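Local coordinates for protein dehydrogenase (Thermotoga maritima, PDB 3EZY) that oxidises myo-inositol to scyllo-inosose with NAD(+) as hydride acceptor, probably as a step of myo-inositol breakdown, at residues R41-K44 against E45-V49. Residues are numbered along the deposited sequence; the frame is centred on the assembly and turned at random.
Sequences REMK and EKLGV
The C-terminal end of helix 37-47, in the beta-alpha-beta unit of the Rossmann fold that runs from strand 27-33 to strand 51-53, is closed where K44 meets V49. Three i to i+4 bonds, from E45 N, K46 N and L47 N to R41 O, E42 O and M43 O, run into the end of the helix, the last at 2.9 Å. G48 then leaves the helix with positive phi (59°), and the chain turns back so that V49 N reaches K44 O at 3.1 Å, in the carbonyl plane on a lone pair. The K44 side chain spans the same turn. With CG anti to the backbone N (chi1 -170°) and the chain extended as far as its bend at chi4, it runs alongside V49, CG lying 3.4 Å from V49 O, and NZ meets that oxygen at 3.0 Å, almost head-on to the carbonyl. NZ also has a weak hydrogen bond to E50 O. A methionine in place of K44 would probably leave V49 O without its ammonium partner and take the weaker bond from E50 O as well. On the inward side, M43 packs on I32 and L10, and L47 on L29 and A18. K46 reaches across to helix 12-20, where its NZ forms a salt bridge with E19 OE2.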
loop_
_atom_site.group_PDB
_atom_site.type_symbol
_atom_site.label_atom_id
_atom_site.label_comp_id
_atom_site.label_asym_id
_atom_site.label_seq_id
_atom_site.Cartn_x
_atom_site.Cartn_y
_atom_site.Cartn_z
ATOM N N ARG A 41 -24.608 -17.685 37.072
ATOM C CA ARG A 41 -25.929 -18.158 36.649
ATOM C C ARG A 41 -26.170 -17.910 35.174
ATOM O O ARG A 41 -26.611 -18.802 34.421
ATOM C CB ARG A 41 -27.039 -17.309 37.292
ATOM C CG ARG A 41 -27.467 -17.618 38.658
ATOM C CD ARG A 41 -28.644 -16.677 38.956
ATOM N NE ARG A 41 -29.933 -17.326 38.781
ATOM C CZ ARG A 41 -31.047 -16.961 39.429
ATOM N NH1 ARG A 41 -31.017 -15.956 40.280
ATOM N NH2 ARG A 41 -32.191 -17.614 39.251
ATOM N N GLU A 42 -25.961 -16.661 34.772
ATOM C CA GLU A 42 -26.251 -16.302 33.394
ATOM C C GLU A 42 -25.386 -17.052 32.399
ATOM O O GLU A 42 -25.879 -17.517 31.379
ATOM C CB GLU A 42 -26.197 -14.789 33.203
ATOM C CG GLU A 42 -27.520 -14.180 33.683
ATOM C CD GLU A 42 -27.426 -12.699 34.021
ATOM O OE1 GLU A 42 -26.382 -12.067 33.705
ATOM O OE2 GLU A 42 -28.406 -12.168 34.593
ATOM N N MET A 43 -24.105 -17.191 32.691
ATOM C CA MET A 43 -23.202 -17.860 31.749
ATOM C C MET A 43 -23.454 -19.367 31.743
ATOM O O MET A 43 -23.317 -20.024 30.707
ATOM C CB MET A 43 -21.728 -17.548 32.034
ATOM C CG MET A 43 -21.158 -16.256 31.332
ATOM S SD MET A 43 -21.549 -16.108 29.549
ATOM C CE MET A 43 -22.844 -14.899 29.635
ATOM N N LYS A 44 -23.845 -19.920 32.883
ATOM C CA LYS A 44 -24.144 -21.345 32.909
ATOM C C LYS A 44 -25.267 -21.619 31.939
ATOM O O LYS A 44 -25.229 -22.564 31.159
ATOM C CB LYS A 44 -24.552 -21.811 34.307
ATOM C CG LYS A 44 -24.651 -23.338 34.438
ATOM C CD LYS A 44 -25.498 -23.685 35.647
ATOM C CE LYS A 44 -25.299 -25.087 36.094
ATOM N NZ LYS A 44 -25.812 -26.020 35.090
ATOM N N GLU A 45 -26.287 -20.781 31.992
ATOM C CA GLU A 45 -27.417 -21.004 31.120
ATOM C C GLU A 45 -27.138 -20.653 29.656
ATOM O O GLU A 45 -27.546 -21.391 28.755
ATOM C CB GLU A 45 -28.638 -20.266 31.630
ATOM C CG GLU A 45 -29.902 -20.942 31.192
ATOM C CD GLU A 45 -31.105 -20.074 31.403
ATOM O OE1 GLU A 45 -30.906 -18.859 31.663
ATOM O OE2 GLU A 45 -32.236 -20.610 31.298
ATOM N N LYS A 46 -26.435 -19.549 29.404
ATOM C CA LYS A 46 -26.108 -19.183 28.028
ATOM C C LYS A 46 -25.282 -20.286 27.375
ATOM O O LYS A 46 -25.556 -20.706 26.240
ATOM C CB LYS A 46 -25.340 -17.860 28.002
ATOM C CG LYS A 46 -25.126 -17.223 26.615
ATOM C CD LYS A 46 -24.151 -16.041 26.728
ATOM C CE LYS A 46 -23.927 -15.337 25.372
ATOM N NZ LYS A 46 -22.920 -16.060 24.530
ATOM N N LEU A 47 -24.283 -20.803 28.082
ATOM C CA LEU A 47 -23.389 -21.750 27.419
ATOM C C LEU A 47 -23.720 -23.224 27.648
ATOM O O LEU A 47 -23.008 -24.100 27.171
ATOM C CB LEU A 47 -21.917 -21.453 27.778
ATOM C CG LEU A 47 -21.387 -20.055 27.442
ATOM C CD1 LEU A 47 -19.946 -19.942 27.795
ATOM C CD2 LEU A 47 -21.590 -19.692 25.958
ATOM N N GLY A 48 -24.787 -23.514 28.379
ATOM C CA GLY A 48 -25.151 -24.909 28.673
ATOM C C GLY A 48 -24.043 -25.664 29.399
ATOM O O GLY A 48 -23.673 -26.752 28.995
ATOM N N VAL A 49 -23.485 -25.085 30.458
ATOM C CA VAL A 49 -22.355 -25.717 31.140
ATOM C C VAL A 49 -22.880 -26.663 32.215
ATOM O O VAL A 49 -23.775 -26.305 32.954
ATOM C CB VAL A 49 -21.425 -24.664 31.816
ATOM C CG1 VAL A 49 -20.155 -25.312 32.295
ATOM C CG2 VAL A 49 -21.122 -23.534 30.857
#